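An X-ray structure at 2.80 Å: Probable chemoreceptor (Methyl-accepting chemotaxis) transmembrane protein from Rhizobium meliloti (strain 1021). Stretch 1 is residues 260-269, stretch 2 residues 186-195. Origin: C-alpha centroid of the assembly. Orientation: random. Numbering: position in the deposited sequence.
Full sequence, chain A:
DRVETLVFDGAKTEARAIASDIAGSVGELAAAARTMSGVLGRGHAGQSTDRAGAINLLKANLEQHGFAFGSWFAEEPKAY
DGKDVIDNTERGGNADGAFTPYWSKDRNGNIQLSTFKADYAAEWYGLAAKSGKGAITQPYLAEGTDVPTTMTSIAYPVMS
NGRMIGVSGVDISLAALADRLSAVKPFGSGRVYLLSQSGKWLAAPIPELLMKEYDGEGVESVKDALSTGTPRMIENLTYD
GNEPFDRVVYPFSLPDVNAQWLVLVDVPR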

# COMPACT_ATOMS: atom_id res chain seq x y z
N GLN A 260 11.15 0.63 -0.86
CA GLN A 260 11.28 2.06 -1.05
C GLN A 260 10.36 2.50 -2.18
O GLN A 260 9.99 1.71 -3.05
CB GLN A 260 12.72 2.46 -1.36
CG GLN A 260 13.31 1.77 -2.57
CD GLN A 260 14.64 2.35 -2.95
OE1 GLN A 260 15.21 3.16 -2.21
NE2 GLN A 260 15.15 1.96 -4.11
N TRP A 261 10.00 3.77 -2.15
CA TRP A 261 9.19 4.39 -3.20
C TRP A 261 9.92 5.59 -3.78
O TRP A 261 10.86 6.13 -3.18
CB TRP A 261 7.83 4.84 -2.66
CG TRP A 261 6.89 3.71 -2.39
CD1 TRP A 261 7.08 2.39 -2.65
CD2 TRP A 261 5.59 3.82 -1.81
NE1 TRP A 261 5.97 1.66 -2.27
CE2 TRP A 261 5.05 2.53 -1.75
CE3 TRP A 261 4.83 4.90 -1.33
CZ2 TRP A 261 3.78 2.27 -1.22
CZ3 TRP A 261 3.57 4.64 -0.81
CH2 TRP A 261 3.06 3.34 -0.77
N LEU A 262 9.47 6.01 -4.96
CA LEU A 262 9.97 7.22 -5.61
C LEU A 262 8.92 8.31 -5.51
O LEU A 262 7.76 8.11 -5.88
CB LEU A 262 10.30 6.97 -7.09
CG LEU A 262 11.45 6.06 -7.43
CD1 LEU A 262 12.60 6.31 -6.48
CD2 LEU A 262 10.99 4.61 -7.36
N VAL A 263 9.32 9.45 -5.00
CA VAL A 263 8.60 10.69 -5.21
C VAL A 263 9.08 11.25 -6.54
O VAL A 263 10.28 11.28 -6.82
CB VAL A 263 8.84 11.68 -4.06
CG1 VAL A 263 8.16 12.99 -4.33
CG2 VAL A 263 8.33 11.09 -2.75
N LEU A 264 8.14 11.65 -7.38
CA LEU A 264 8.44 12.38 -8.59
C LEU A 264 7.89 13.79 -8.41
O LEU A 264 6.73 13.97 -8.04
CB LEU A 264 7.79 11.75 -9.83
CG LEU A 264 8.00 10.26 -10.09
CD1 LEU A 264 7.30 9.90 -11.39
CD2 LEU A 264 9.48 9.93 -10.16
N VAL A 265 8.73 14.77 -8.67
CA VAL A 265 8.34 16.16 -8.52
C VAL A 265 8.62 16.83 -9.86
O VAL A 265 9.76 16.82 -10.34
CB VAL A 265 9.08 16.84 -7.35
CG1 VAL A 265 10.52 16.34 -7.29
CG2 VAL A 265 8.99 18.35 -7.45
N ASP A 266 7.57 17.36 -10.47
CA ASP A 266 7.64 17.94 -11.80
C ASP A 266 7.64 19.45 -11.66
O ASP A 266 6.73 20.03 -11.05
CB ASP A 266 6.47 17.47 -12.66
CG ASP A 266 6.60 16.00 -13.09
OD1 ASP A 266 7.68 15.41 -12.89
OD2 ASP A 266 5.62 15.44 -13.63
N VAL A 267 8.68 20.09 -12.20
CA VAL A 267 8.84 21.53 -12.12
C VAL A 267 8.89 22.08 -13.54
O VAL A 267 9.76 21.70 -14.32
CB VAL A 267 10.11 21.93 -11.34
CG1 VAL A 267 10.12 23.43 -11.07
CG2 VAL A 267 10.19 21.15 -10.02
N PRO A 268 7.95 22.95 -13.92
CA PRO A 268 7.97 23.51 -15.28
C PRO A 268 8.97 24.65 -15.42
O PRO A 268 9.26 25.39 -14.47
CB PRO A 268 6.54 24.01 -15.46
CG PRO A 268 6.07 24.32 -14.07
CD PRO A 268 6.78 23.38 -13.15
N ARG A 269 9.50 24.78 -16.63
CA ARG A 269 10.43 25.84 -16.99
C ARG A 269 9.76 27.21 -17.01
O ARG A 269 9.97 27.99 -17.95
CB ARG A 269 11.04 25.55 -18.36
CG ARG A 269 11.52 24.12 -18.49
CD ARG A 269 12.75 23.89 -17.65
NE ARG A 269 13.95 23.85 -18.47
CZ ARG A 269 14.55 22.73 -18.85
NH1 ARG A 269 15.64 22.78 -19.61
NH2 ARG A 269 14.07 21.56 -18.46
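Stretch 2 (186-195) PFGSGRVYLL

Residues 191-195 of stretch 2 form a strand that runs antiparallel to strand 260-268: the N-to-C directions differ by 158°, and the axes approach to 4.4 Å. Three hydrogen-bonded pairs fix the register. Leu195 N to Leu262 O, Tyr193 N to Leu264 O and Asp266 N to Arg191 O each measure 2.7 Å; the return bonds Leu262 N to Leu195 O and Leu264 N to Tyr193 O are 3.0 Å, and Arg191 N to Asp266 O is 3.2 Å. Between them lie the non-hydrogen-bonded pairs Val263-Leu194 and Val265-Val192, the latter with CA atoms 4.3 Å apart.

This alternation sorts the side chains. Leu262, Leu264 and Asp266 share one face with Leu195, Tyr193 and Arg191. There Leu262 CB meets Leu195 CB at 3.6 Å, while Leu264 (m, t) carries CD1 to 3.9 Å from CG of Leu195 (m, t), a diagonal contact. Tyr193, with chi1 m and chi2 -66°, places its ring edge by the carboxylate, CE2 lying 3.4 Å from Asp266 OD2. Arg191 starts on this face, but its end leads away, and its NE makes a weak 3.4 Å hydrogen bond to Gly190 O.

On the face of Val263, Val265 and Val192, Leu194 adopts t, p, and its end comes nearer to stretch 1 than its CA-to-CB direction suggests. Leu194 CD1 lies 3.9 Å from Val263 CG2, whereas Leu194 CD2 reaches Trp261 CE3 at 3.6 Å, obliquely to the indole.

Before the strand, residues 186-190 are loop. Phe187 (chi1 t, chi2 102°) lays a ring face against Val267: Val267 CG1 is 4.0 Å from the centroid of the Phe187 ring and 17° off its normal, a CH-pi contact. At Gly190, CA is 3.2 Å from Asp266 O; an ideal CB would fall 1.9 Å from Phe187 CB, leaving no room for a side chain.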

# COMPACT_ATOMS: atom_id res chain seq x y z
N PRO A 186 1.49 20.66 -4.16
CA PRO A 186 2.54 20.63 -5.19
C PRO A 186 3.16 21.99 -5.55
O PRO A 186 2.68 22.99 -5.07
CB PRO A 186 1.79 20.14 -6.37
CG PRO A 186 0.60 20.99 -6.34
CD PRO A 186 0.16 20.77 -4.94
N PHE A 187 4.14 22.02 -6.45
CA PHE A 187 5.16 23.07 -6.56
C PHE A 187 4.59 24.45 -6.94
O PHE A 187 5.28 25.48 -6.96
CB PHE A 187 6.29 22.62 -7.48
CG PHE A 187 7.49 23.52 -7.48
CD1 PHE A 187 8.63 23.19 -6.78
CD2 PHE A 187 7.52 24.66 -8.22
CE1 PHE A 187 9.76 24.00 -6.79
CE2 PHE A 187 8.64 25.48 -8.24
CZ PHE A 187 9.77 25.14 -7.53
N GLY A 188 3.33 24.46 -7.31
CA GLY A 188 2.62 25.67 -7.68
C GLY A 188 2.93 25.66 -9.12
O GLY A 188 4.01 26.02 -9.50
N SER A 189 2.00 25.18 -9.90
CA SER A 189 2.30 24.84 -11.24
C SER A 189 3.30 23.75 -11.20
O SER A 189 4.09 23.66 -12.09
CB SER A 189 2.87 26.06 -11.94
OG SER A 189 3.95 25.79 -12.82
N GLY A 190 3.29 22.94 -10.17
CA GLY A 190 4.22 21.85 -10.09
C GLY A 190 3.35 20.74 -9.73
O GLY A 190 2.41 20.96 -9.10
N ARG A 191 3.66 19.56 -10.18
CA ARG A 191 2.93 18.35 -9.84
C ARG A 191 3.87 17.37 -9.17
O ARG A 191 5.06 17.30 -9.50
CB ARG A 191 2.27 17.73 -11.09
CG ARG A 191 1.33 18.69 -11.84
CD ARG A 191 0.03 18.91 -11.08
NE ARG A 191 -0.36 20.32 -11.04
CZ ARG A 191 -1.29 20.88 -11.82
NH1 ARG A 191 -1.94 20.16 -12.71
NH2 ARG A 191 -1.55 22.17 -11.69
N VAL A 192 3.36 16.62 -8.20
CA VAL A 192 4.14 15.56 -7.58
C VAL A 192 3.41 14.24 -7.82
O VAL A 192 2.18 14.17 -7.77
CB VAL A 192 4.43 15.80 -6.07
CG1 VAL A 192 4.59 17.30 -5.78
CG2 VAL A 192 3.39 15.14 -5.17
N TYR A 193 4.19 13.21 -8.11
CA TYR A 193 3.67 11.88 -8.37
C TYR A 193 4.46 10.90 -7.51
O TYR A 193 5.27 11.30 -6.67
CB TYR A 193 3.74 11.56 -9.87
CG TYR A 193 2.91 12.53 -10.68
CD1 TYR A 193 1.54 12.58 -10.54
CD2 TYR A 193 3.51 13.43 -11.55
CE1 TYR A 193 0.77 13.47 -11.25
CE2 TYR A 193 2.75 14.34 -12.28
CZ TYR A 193 1.37 14.35 -12.12
OH TYR A 193 0.58 15.23 -12.84
N LEU A 194 4.23 9.61 -7.70
CA LEU A 194 4.78 8.60 -6.80
C LEU A 194 4.89 7.26 -7.52
O LEU A 194 3.90 6.79 -8.10
CB LEU A 194 3.89 8.46 -5.56
CG LEU A 194 4.46 7.66 -4.39
CD1 LEU A 194 5.59 8.44 -3.70
CD2 LEU A 194 3.33 7.36 -3.41
N LEU A 195 6.08 6.67 -7.47
CA LEU A 195 6.37 5.37 -8.08
C LEU A 195 6.59 4.32 -7.00
O LEU A 195 7.00 4.64 -5.88
CB LEU A 195 7.60 5.43 -8.99
CG LEU A 195 7.43 6.18 -10.31
CD1 LEU A 195 8.61 5.94 -11.25
CD2 LEU A 195 6.13 5.74 -10.96